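Luciferase-like monooxygenase (Streptomyces bottropensis, PDB 4US5) probably acts as a flavin-dependent monooxygenase of the bacterial luciferase type, inserting one atom of molecular oxygen into an organic substrate. Local coordinates at residues D36-E47 / T70-L81; E60-A68 / F94-I105. All coordinates share one frame; numbering follows the deposited sequence.

Contact 1 (D36-E47 / T70-L81); sequences DRLGYERFWVAE and TSGIRVGSGGVL. With NA (sodium ion), chain O.
Strands 42-45 and 74-77 run parallel at 21°, and their backbones are laced from Arg-74 N on Glu-41 O to Gly-78 N on Val-45 O, the latter 2.8 Å and almost straight at 177°. Before the strands begin, Asp-36 at the end of helix 21-38 reaches into the turn 71-73. Its CG lies opposite the backbone N (chi1 -172°), which carries the carboxylate to three amides. OD1 accepts Gly-72 N on its syn side and, nearly end-on, Ile-73 N, each at 2.9 Å; OD2 takes Ser-71 N from above the carboxylate plane. A short acid thus grips three successive backbone N-H groups, 71 to 73, with one carboxylate. Ile-73 fills the space beside it, its CD1 lying 3.8 Å from Tyr-40 CB and 3.9 Å from Phe-43 CB. On the sheet face of Trp-44, Arg-42 and Arg-74 lie side by side, with Arg-42 NH1 3.7 Å from Arg-74 NE; both form salt bridges with Asp-106, and Arg-42 NH2 a further one with Glu-309, acids that would offset the two like charges. The indole has Arg-42 CD over one face and Ser-77 O over the other. Glycine suits position 78, where a CB would strike Trp-44 CE3. Farther on, Glu-47, its chain extended, passes obliquely across Leu-81: OE1 accepts Leu-81 N at 3.1 Å from well above the carboxylate plane and also binds a sodium ion at 2.9 Å, while OE2 is held by Tyr-85. Parallel neighbours joined through helix 59-68 form the beta-alpha-beta unit characteristic of the TIM barrel of luciferase-like monooxygenases.

Contact 2 (E60-A68 / F94-I105); sequences EILIARIAA and FRTLHALYPDRI. With NA (sodium ion), chain P; NA (sodium ion), chain O.
Tyr-101, the first residue past helix 87-100, reaches across to helix 59-68. With CG opposite its carbonyl carbon (chi1 -53°), CB directs the ring over Ala-67, whose methyl CB sits 3.3 Å from the ring centroid and only 6° off the normal, a CH-pi contact that the small alanine permits. Leu-100 CB lies over the opposite face. Farther out, CE1 comes 3.6 Å from Ala-68 N, and CZ nears Ala-64 O. At the tip, OH makes a weak hydrogen bond to Ala-64 O and is also hydrogen-bonded to Arg-65 of the second subunit. A phenylalanine here would probably keep the CH-pi contact with Ala-67 but leave Ala-64 O and that arginine without their hydroxyl partner. Beside the ring, Arg-104 NH1 donates to Ala-67 O at 2.9 Å, the oxygen lying in the guanidinium plane; NH2 turns to Ile-73 O and Thr-70. Toward the helix starts, apolar side chains pack between the helices: Leu-97 CD2 lies 3.6 Å from Ala-64 CA, and Ile-63 CG2 3.9 Å from Leu-97 CD1 while its CD1 meets Phe-94. Two nearly parallel helices, 5° apart, packed side by side outside a parallel sheet form part of the outer helical layer of a TIM barrel, here bordering the dimer interface.

How the contacts relate
From the N terminus, the chain leaves helix 21-38, runs through strand 42-45, helix 59-68, strand 74-81 and helix 87-100, and reaches the start of strand 105-110. Contact 1 closes the loop from strand 42-45 to strand 74-81; contact 2 closes the one from helix 59-68 to helix 87-100. Their segments alternate, so the two loops cross: contact 1 ties neighbouring barrel strands and contact 2 the helices outside them. They meet where Arg-104 of contact 2 reaches the 70-73 turn of contact 1, and again at one sodium ion, bound by Glu-47 and Glu-60. Successive beta-alpha units are thereby joined in both layers.

Contact 1 (D36-E47 / T70-L81)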
loop_
_atom_site.group_PDB
_atom_site.type_symbol
_atom_site.label_atom_id
_atom_site.label_comp_id
_atom_site.label_asym_id
_atom_site.label_seq_id
_atom_site.Cartn_x
_atom_site.Cartn_y
_atom_site.Cartn_z
ATOM N N ASP B 36 5.249 -6.889 18.917
ATOM C CA ASP B 36 5.058 -8.274 18.549
ATOM C C ASP B 36 5.697 -9.188 19.617
ATOM O O ASP B 36 5.021 -10.097 20.151
ATOM C CB ASP B 36 5.695 -8.515 17.161
ATOM C CG ASP B 36 5.409 -9.888 16.574
ATOM O OD1 ASP B 36 4.317 -10.423 16.724
ATOM O OD2 ASP B 36 6.303 -10.385 15.847
ATOM N N ARG B 37 6.948 -8.947 19.927
ATOM C CA ARG B 37 7.694 -9.778 20.914
ATOM C C ARG B 37 7.061 -9.730 22.297
ATOM O O ARG B 37 7.043 -10.728 22.990
ATOM C CB ARG B 37 9.136 -9.306 21.018
ATOM C CG ARG B 37 9.919 -9.708 19.766
ATOM C CD ARG B 37 11.403 -9.493 19.877
ATOM N NE ARG B 37 11.747 -8.176 20.455
ATOM C CZ ARG B 37 11.935 -7.054 19.732
ATOM N NH1 ARG B 37 11.828 -7.061 18.401
ATOM N NH2 ARG B 37 12.266 -5.922 20.339
ATOM N N LEU B 38 6.561 -8.568 22.694
ATOM C CA LEU B 38 6.030 -8.385 24.055
ATOM C C LEU B 38 4.630 -8.920 24.283
ATOM O O LEU B 38 4.212 -9.043 25.428
ATOM C CB LEU B 38 6.066 -6.908 24.440
ATOM C CG LEU B 38 7.444 -6.314 24.675
ATOM C CD1 LEU B 38 7.312 -4.825 24.935
ATOM C CD2 LEU B 38 8.158 -6.999 25.834
ATOM N N GLY B 39 3.902 -9.213 23.234
ATOM C CA GLY B 39 2.567 -9.779 23.333
ATOM C C GLY B 39 1.424 -8.805 23.188
ATOM O O GLY B 39 0.317 -9.075 23.624
ATOM N N TYR B 40 1.672 -7.647 22.566
ATOM C CA TYR B 40 0.543 -6.783 22.182
ATOM C C TYR B 40 -0.353 -7.504 21.170
ATOM O O TYR B 40 0.122 -8.317 20.360
ATOM C CB TYR B 40 1.065 -5.425 21.652
ATOM C CG TYR B 40 1.583 -4.481 22.726
ATOM C CD1 TYR B 40 2.793 -4.680 23.341
ATOM C CD2 TYR B 40 0.872 -3.323 23.057
ATOM C CE1 TYR B 40 3.262 -3.796 24.315
ATOM C CE2 TYR B 40 1.315 -2.432 24.019
ATOM C CZ TYR B 40 2.500 -2.667 24.656
ATOM O OH TYR B 40 2.963 -1.817 25.610
ATOM N N GLU B 41 -1.641 -7.211 21.198
ATOM C CA GLU B 41 -2.628 -7.898 20.360
ATOM C C GLU B 41 -2.601 -7.472 18.899
ATOM O O GLU B 41 -2.642 -8.321 18.006
ATOM C CB GLU B 41 -4.063 -7.687 20.864
ATOM C CG GLU B 41 -4.297 -8.126 22.270
ATOM C CD GLU B 41 -4.101 -9.608 22.490
ATOM O OE1 GLU B 41 -4.456 -10.409 21.565
ATOM O OE2 GLU B 41 -3.517 -9.932 23.553
ATOM N N ARG B 42 -2.589 -6.150 18.664
ATOM C CA ARG B 42 -2.618 -5.580 17.309
ATOM C C ARG B 42 -1.820 -4.289 17.250
ATOM O O ARG B 42 -1.608 -3.619 18.264
ATOM C CB ARG B 42 -4.042 -5.355 16.789
ATOM C CG ARG B 42 -4.839 -4.232 17.468
ATOM C CD ARG B 42 -6.338 -4.373 17.250
ATOM N NE ARG B 42 -6.929 -5.460 18.043
ATOM C CZ ARG B 42 -7.622 -6.492 17.544
ATOM N NH1 ARG B 42 -7.784 -6.660 16.231
ATOM N NH2 ARG B 42 -8.147 -7.384 18.369
ATOM N N PHE B 43 -1.407 -3.946 16.044
ATOM C CA PHE B 43 -0.639 -2.744 15.780
ATOM C C PHE B 43 -1.388 -2.033 14.657
ATOM O O PHE B 43 -1.468 -2.548 13.532
ATOM C CB PHE B 43 0.765 -3.117 15.334
ATOM C CG PHE B 43 1.706 -1.923 15.215
ATOM C CD1 PHE B 43 1.692 -1.116 14.084
ATOM C CD2 PHE B 43 2.564 -1.604 16.237
ATOM C CE1 PHE B 43 2.526 -0.037 13.987
ATOM C CE2 PHE B 43 3.413 -0.534 16.134
ATOM C CZ PHE B 43 3.399 0.247 15.001
ATOM N N TRP B 44 -1.958 -0.877 14.962
ATOM C CA TRP B 44 -2.670 -0.121 13.975
ATOM C C TRP B 44 -1.891 1.089 13.530
ATOM O O TRP B 44 -1.229 1.744 14.339
ATOM C CB TRP B 44 -4.009 0.333 14.551
ATOM C CG TRP B 44 -5.055 -0.700 14.585
ATOM C CD1 TRP B 44 -4.977 -1.981 14.118
ATOM C CD2 TRP B 44 -6.344 -0.565 15.164
ATOM N NE1 TRP B 44 -6.155 -2.632 14.329
ATOM C CE2 TRP B 44 -7.033 -1.781 14.951
ATOM C CE3 TRP B 44 -7.008 0.484 15.811
ATOM C CZ2 TRP B 44 -8.312 -2.013 15.421
ATOM C CZ3 TRP B 44 -8.306 0.258 16.265
ATOM C CH2 TRP B 44 -8.952 -0.961 16.038
ATOM N N VAL B 45 -2.034 1.436 12.261
ATOM C CA VAL B 45 -1.395 2.617 11.687
ATOM C C VAL B 45 -2.503 3.613 11.290
ATOM O O VAL B 45 -3.419 3.242 10.536
ATOM C CB VAL B 45 -0.558 2.257 10.458
ATOM C CG1 VAL B 45 0.143 3.498 9.870
ATOM C CG2 VAL B 45 0.474 1.201 10.805
ATOM N N ALA B 46 -2.375 4.863 11.736
ATOM C CA ALA B 46 -3.372 5.910 11.504
ATOM C C ALA B 46 -3.067 6.646 10.195
ATOM O O ALA B 46 -1.970 6.547 9.656
ATOM C CB ALA B 46 -3.435 6.863 12.679
ATOM N N GLU B 47 -4.059 7.313 9.645
ATOM C CA GLU B 47 -3.918 8.056 8.417
ATOM C C GLU B 47 -3.991 9.528 8.738
ATOM O O GLU B 47 -5.016 10.006 9.263
ATOM C CB GLU B 47 -5.056 7.668 7.482
ATOM C CG GLU B 47 -5.089 8.427 6.185
ATOM C CD GLU B 47 -6.029 7.825 5.150
ATOM O OE1 GLU B 47 -6.371 6.610 5.240
ATOM O OE2 GLU B 47 -6.411 8.546 4.202
ATOM N N THR B 70 6.823 -8.889 11.366
ATOM C CA THR B 70 6.221 -9.396 12.583
ATOM C C THR B 70 5.527 -10.706 12.290
ATOM O O THR B 70 5.244 -11.030 11.146
ATOM C CB THR B 70 5.182 -8.407 13.142
ATOM O OG1 THR B 70 4.216 -8.126 12.136
ATOM C CG2 THR B 70 5.821 -7.136 13.586
ATOM N N SER B 71 5.257 -11.483 13.337
ATOM C CA SER B 71 4.681 -12.804 13.150
ATOM C C SER B 71 3.372 -13.028 13.813
ATOM O O SER B 71 2.532 -13.731 13.268
ATOM C CB SER B 71 5.655 -13.890 13.668
ATOM O OG SER B 71 6.870 -13.796 12.959
ATOM N N GLY B 72 3.214 -12.546 15.039
ATOM C CA GLY B 72 2.004 -12.878 15.819
ATOM C C GLY B 72 0.979 -11.756 15.970
ATOM O O GLY B 72 -0.205 -11.988 15.958
ATOM N N ILE B 73 1.464 -10.553 16.147
ATOM C CA ILE B 73 0.589 -9.373 16.295
ATOM C C ILE B 73 -0.257 -9.194 15.051
ATOM O O ILE B 73 0.218 -9.373 13.929
ATOM C CB ILE B 73 1.462 -8.151 16.615
ATOM C CG1 ILE B 73 0.637 -6.993 17.226
ATOM C CG2 ILE B 73 2.261 -7.683 15.404
ATOM C CD1 ILE B 73 1.524 -5.965 17.873
ATOM N N ARG B 74 -1.513 -8.810 15.226
ATOM C CA ARG B 74 -2.326 -8.390 14.108
ATOM C C ARG B 74 -1.840 -6.990 13.656
ATOM O O ARG B 74 -1.234 -6.263 14.441
ATOM C CB ARG B 74 -3.796 -8.331 14.500
ATOM C CG ARG B 74 -4.380 -9.708 14.894
ATOM C CD ARG B 74 -5.873 -9.624 15.159
ATOM N NE ARG B 74 -6.576 -9.268 13.941
ATOM C CZ ARG B 74 -6.855 -10.117 12.937
ATOM N NH1 ARG B 74 -6.574 -11.417 13.035
ATOM N NH2 ARG B 74 -7.407 -9.670 11.843
ATOM N N VAL B 75 -1.986 -6.707 12.374
ATOM C CA VAL B 75 -1.537 -5.416 11.806
ATOM C C VAL B 75 -2.618 -4.872 10.962
ATOM O O VAL B 75 -3.301 -5.609 10.208
ATOM C CB VAL B 75 -0.252 -5.583 10.968
ATOM C CG1 VAL B 75 0.350 -4.256 10.638
ATOM C CG2 VAL B 75 0.778 -6.427 11.703
ATOM N N GLY B 76 -2.861 -3.566 11.063
ATOM C CA GLY B 76 -3.917 -2.976 10.289
ATOM C C GLY B 76 -3.996 -1.472 10.367
ATOM O O GLY B 76 -3.079 -0.808 10.896
ATOM N N SER B 77 -5.072 -0.946 9.805
ATOM C CA SER B 77 -5.342 0.469 9.778
ATOM C C SER B 77 -6.171 0.916 10.956
ATOM O O SER B 77 -7.101 0.210 11.373
ATOM C CB SER B 77 -6.032 0.842 8.507
ATOM O OG SER B 77 -7.282 0.162 8.349
ATOM N N GLY B 78 -5.791 2.058 11.527
ATOM C CA GLY B 78 -6.537 2.689 12.641
ATOM C C GLY B 78 -6.536 4.210 12.530
ATOM O O GLY B 78 -5.927 4.876 13.360
ATOM N N GLY B 79 -7.148 4.775 11.499
ATOM C CA GLY B 79 -7.977 4.056 10.535
ATOM C C GLY B 79 -7.863 4.628 9.124
ATOM O O GLY B 79 -7.431 5.777 8.937
ATOM N N VAL B 80 -8.283 3.859 8.130
ATOM C CA VAL B 80 -8.421 4.364 6.783
ATOM C C VAL B 80 -9.597 5.344 6.698
ATOM O O VAL B 80 -10.686 5.059 7.152
ATOM C CB VAL B 80 -8.631 3.205 5.783
ATOM C CG1 VAL B 80 -9.153 3.719 4.442
ATOM C CG2 VAL B 80 -7.333 2.464 5.588
ATOM N N LEU B 81 -9.355 6.491 6.086
ATOM C CA LEU B 81 -10.395 7.537 5.939
ATOM C C LEU B 81 -11.289 7.249 4.719
ATOM O O LEU B 81 -11.094 7.767 3.611
ATOM C CB LEU B 81 -9.735 8.880 5.865
ATOM C CG LEU B 81 -8.816 9.190 7.028
ATOM C CD1 LEU B 81 -8.223 10.586 6.856
ATOM C CD2 LEU B 81 -9.451 9.024 8.402
HETATM NA NA NA O . -5.453 5.134 2.915
HETATM O O HOH W 1 -2.739 -10.948 18.033
HETATM O O HOH W 2 -6.689 7.585 10.868
HETATM O O HOH W 3 -7.094 3.885 1.026
#

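Contact 2 (E60-A68 / F94-I105)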
loop_
_atom_site.group_PDB
_atom_site.type_symbol
_atom_site.label_atom_id
_atom_site.label_comp_id
_atom_site.label_asym_id
_atom_site.label_seq_id
_atom_site.Cartn_x
_atom_site.Cartn_y
_atom_site.Cartn_z
ATOM N N GLU B 60 -1.767 1.836 4.556
ATOM C CA GLU B 60 -1.682 0.549 3.858
ATOM C C GLU B 60 -0.257 0.190 3.449
ATOM O O GLU B 60 0.132 -0.994 3.421
ATOM C CB GLU B 60 -2.630 0.529 2.659
ATOM C CG GLU B 60 -2.301 1.506 1.527
ATOM C CD GLU B 60 -2.877 2.907 1.692
ATOM O OE1 GLU B 60 -3.227 3.331 2.821
ATOM O OE2 GLU B 60 -2.985 3.610 0.652
ATOM N N ILE B 61 0.553 1.207 3.173
ATOM C CA ILE B 61 1.965 0.972 2.787
ATOM C C ILE B 61 2.787 0.536 3.995
ATOM O O ILE B 61 3.549 -0.460 3.923
ATOM C CB ILE B 61 2.601 2.250 2.174
ATOM C CG1 ILE B 61 1.848 2.647 0.882
ATOM C CG2 ILE B 61 4.091 2.021 1.930
ATOM C CD1 ILE B 61 1.841 1.576 -0.192
ATOM N N LEU B 62 2.602 1.203 5.128
ATOM C CA LEU B 62 3.294 0.794 6.336
ATOM C C LEU B 62 2.788 -0.568 6.882
ATOM O O LEU B 62 3.561 -1.350 7.383
ATOM C CB LEU B 62 3.190 1.899 7.406
ATOM C CG LEU B 62 4.203 1.853 8.542
ATOM C CD1 LEU B 62 5.630 1.880 8.064
ATOM C CD2 LEU B 62 3.987 2.954 9.572
ATOM N N ILE B 63 1.486 -0.842 6.736
ATOM C CA ILE B 63 0.931 -2.134 7.078
ATOM C C ILE B 63 1.598 -3.246 6.278
ATOM O O ILE B 63 2.011 -4.288 6.831
ATOM C CB ILE B 63 -0.600 -2.159 6.901
ATOM C CG1 ILE B 63 -1.243 -1.181 7.891
ATOM C CG2 ILE B 63 -1.137 -3.562 7.084
ATOM C CD1 ILE B 63 -2.598 -0.748 7.463
ATOM N N ALA B 64 1.736 -3.044 4.992
ATOM C CA ALA B 64 2.351 -4.051 4.128
ATOM C C ALA B 64 3.772 -4.387 4.596
ATOM O O ALA B 64 4.205 -5.547 4.545
ATOM C CB ALA B 64 2.366 -3.526 2.703
ATOM N N ARG B 65 4.497 -3.379 5.047
ATOM C CA ARG B 65 5.849 -3.590 5.544
ATOM C C ARG B 65 5.864 -4.230 6.922
ATOM O O ARG B 65 6.581 -5.192 7.166
ATOM C CB ARG B 65 6.607 -2.281 5.565
ATOM C CG ARG B 65 7.995 -2.351 6.222
ATOM C CD ARG B 65 8.899 -3.374 5.543
ATOM N NE ARG B 65 10.221 -3.331 6.142
ATOM C CZ ARG B 65 11.104 -2.352 5.998
ATOM N NH1 ARG B 65 10.901 -1.368 5.150
ATOM N NH2 ARG B 65 12.240 -2.373 6.712
ATOM N N ILE B 66 5.095 -3.660 7.840
ATOM C CA ILE B 66 5.134 -4.116 9.230
ATOM C C ILE B 66 4.645 -5.546 9.396
ATOM O O ILE B 66 5.192 -6.279 10.216
ATOM C CB ILE B 66 4.359 -3.149 10.173
ATOM C CG1 ILE B 66 5.184 -1.851 10.313
ATOM C CG2 ILE B 66 4.037 -3.823 11.503
ATOM C CD1 ILE B 66 4.511 -0.753 11.081
ATOM N N ALA B 67 3.665 -5.963 8.598
ATOM C CA ALA B 67 3.213 -7.365 8.637
ATOM C C ALA B 67 4.309 -8.331 8.212
ATOM O O ALA B 67 4.364 -9.475 8.698
ATOM C CB ALA B 67 1.988 -7.557 7.816
ATOM N N ALA B 68 5.196 -7.894 7.334
ATOM C CA ALA B 68 6.371 -8.724 6.945
ATOM C C ALA B 68 7.453 -8.796 8.014
ATOM O O ALA B 68 8.306 -9.679 7.979
ATOM C CB ALA B 68 7.000 -8.171 5.654
ATOM N N PHE B 94 -7.000 -4.183 0.908
ATOM C CA PHE B 94 -6.953 -4.974 2.101
ATOM C C PHE B 94 -7.096 -6.457 1.821
ATOM O O PHE B 94 -6.586 -7.259 2.577
ATOM C CB PHE B 94 -7.881 -4.424 3.180
ATOM C CG PHE B 94 -7.292 -3.208 3.890
ATOM C CD1 PHE B 94 -7.228 -1.989 3.244
ATOM C CD2 PHE B 94 -6.666 -3.342 5.089
ATOM C CE1 PHE B 94 -6.634 -0.901 3.852
ATOM C CE2 PHE B 94 -6.053 -2.269 5.711
ATOM C CZ PHE B 94 -6.008 -1.045 5.088
ATOM N N ARG B 95 -7.757 -6.823 0.712
ATOM C CA ARG B 95 -7.703 -8.195 0.244
ATOM C C ARG B 95 -6.280 -8.605 -0.168
ATOM O O ARG B 95 -5.889 -9.752 0.025
ATOM C CB ARG B 95 -8.691 -8.435 -0.926
ATOM C CG ARG B 95 -10.175 -8.451 -0.507
ATOM C CD ARG B 95 -10.973 -9.476 -1.286
ATOM N NE ARG B 95 -10.535 -10.737 -0.759
ATOM C CZ ARG B 95 -11.064 -11.336 0.304
ATOM N NH1 ARG B 95 -12.169 -10.879 0.885
ATOM N NH2 ARG B 95 -10.493 -12.418 0.757
ATOM N N THR B 96 -5.552 -7.691 -0.789
ATOM C CA THR B 96 -4.163 -7.957 -1.171
ATOM C C THR B 96 -3.316 -8.175 0.097
ATOM O O THR B 96 -2.570 -9.156 0.207
ATOM C CB THR B 96 -3.590 -6.796 -2.052
ATOM O OG1 THR B 96 -4.458 -6.567 -3.187
ATOM C CG2 THR B 96 -2.196 -7.127 -2.522
ATOM N N LEU B 97 -3.524 -7.347 1.120
ATOM C CA LEU B 97 -2.841 -7.539 2.391
ATOM C C LEU B 97 -3.182 -8.881 2.994
ATOM O O LEU B 97 -2.303 -9.594 3.466
ATOM C CB LEU B 97 -3.161 -6.387 3.361
ATOM C CG LEU B 97 -2.501 -5.031 3.029
ATOM C CD1 LEU B 97 -3.138 -3.901 3.805
ATOM C CD2 LEU B 97 -1.019 -5.052 3.310
ATOM N N HIS B 98 -4.475 -9.220 2.972
ATOM C CA HIS B 98 -4.934 -10.500 3.527
ATOM C C HIS B 98 -4.307 -11.669 2.768
ATOM O O HIS B 98 -3.960 -12.678 3.372
ATOM C CB HIS B 98 -6.459 -10.546 3.497
ATOM C CG HIS B 98 -7.044 -11.878 3.824
ATOM N ND1 HIS B 98 -7.091 -12.365 5.111
ATOM C CD2 HIS B 98 -7.684 -12.789 3.047
ATOM C CE1 HIS B 98 -7.711 -13.534 5.111
ATOM N NE2 HIS B 98 -8.062 -13.825 3.863
ATOM N N ALA B 99 -4.127 -11.523 1.460
ATOM C CA ALA B 99 -3.546 -12.602 0.656
ATOM C C ALA B 99 -2.060 -12.788 0.959
ATOM O O ALA B 99 -1.554 -13.913 0.926
ATOM C CB ALA B 99 -3.779 -12.337 -0.821
ATOM N N LEU B 100 -1.374 -11.701 1.354
ATOM C CA LEU B 100 0.006 -11.760 1.812
ATOM C C LEU B 100 0.124 -12.263 3.262
ATOM O O LEU B 100 1.097 -12.938 3.601
ATOM C CB LEU B 100 0.644 -10.384 1.723
ATOM C CG LEU B 100 1.065 -9.912 0.344
ATOM C CD1 LEU B 100 1.511 -8.454 0.416
ATOM C CD2 LEU B 100 2.205 -10.771 -0.170
ATOM N N TYR B 101 -0.865 -11.915 4.113
ATOM C CA TYR B 101 -0.742 -12.068 5.562
ATOM C C TYR B 101 -2.054 -12.666 6.103
ATOM O O TYR B 101 -2.871 -11.978 6.725
ATOM C CB TYR B 101 -0.444 -10.692 6.202
ATOM C CG TYR B 101 0.754 -9.968 5.588
ATOM C CD1 TYR B 101 2.031 -10.500 5.661
ATOM C CD2 TYR B 101 0.574 -8.782 4.852
ATOM C CE1 TYR B 101 3.121 -9.847 5.096
ATOM C CE2 TYR B 101 1.640 -8.135 4.278
ATOM C CZ TYR B 101 2.907 -8.668 4.386
ATOM O OH TYR B 101 3.947 -8.051 3.789
ATOM N N PRO B 102 -2.312 -13.935 5.755
ATOM C CA PRO B 102 -3.604 -14.501 5.970
ATOM C C PRO B 102 -4.094 -14.395 7.408
ATOM O O PRO B 102 -3.426 -14.796 8.333
ATOM C CB PRO B 102 -3.439 -15.986 5.519
ATOM C CG PRO B 102 -1.981 -16.190 5.344
ATOM C CD PRO B 102 -1.415 -14.844 5.022
ATOM N N ASP B 103 -5.283 -13.848 7.523
ATOM C CA ASP B 103 -6.027 -13.717 8.776
ATOM C C ASP B 103 -5.276 -12.894 9.833
ATOM O O ASP B 103 -5.551 -13.036 11.039
ATOM C CB ASP B 103 -6.414 -15.106 9.352
ATOM C CG ASP B 103 -7.625 -15.035 10.282
ATOM O OD1 ASP B 103 -8.545 -14.231 10.035
ATOM O OD2 ASP B 103 -7.607 -15.727 11.308
ATOM N N ARG B 104 -4.371 -12.010 9.407
ATOM C CA ARG B 104 -3.675 -11.127 10.335
ATOM C C ARG B 104 -4.076 -9.643 10.234
ATOM O O ARG B 104 -3.568 -8.811 11.024
ATOM C CB ARG B 104 -2.189 -11.235 10.151
ATOM C CG ARG B 104 -1.613 -12.592 10.568
ATOM C CD ARG B 104 -0.109 -12.588 10.414
ATOM N NE ARG B 104 0.503 -11.635 11.303
ATOM C CZ ARG B 104 1.615 -10.964 11.044
ATOM N NH1 ARG B 104 2.261 -11.105 9.881
ATOM N NH2 ARG B 104 2.077 -10.105 11.928
ATOM N N ILE B 105 -4.925 -9.296 9.278
ATOM C CA ILE B 105 -5.095 -7.886 8.883
ATOM C C ILE B 105 -6.399 -7.310 9.435
ATOM O O ILE B 105 -7.484 -7.903 9.284
ATOM C CB ILE B 105 -5.050 -7.710 7.346
ATOM C CG1 ILE B 105 -3.731 -8.205 6.775
ATOM C CG2 ILE B 105 -5.326 -6.268 6.946
ATOM C CD1 ILE B 105 -2.464 -7.552 7.313
HETATM NA NA NA P . -6.749 -10.748 7.429
HETATM NA NA NA O . -5.453 5.134 2.915
HETATM O O HOH W 4 -8.474 -11.368 9.669
HETATM O O HOH W 3 -7.094 3.885 1.026
#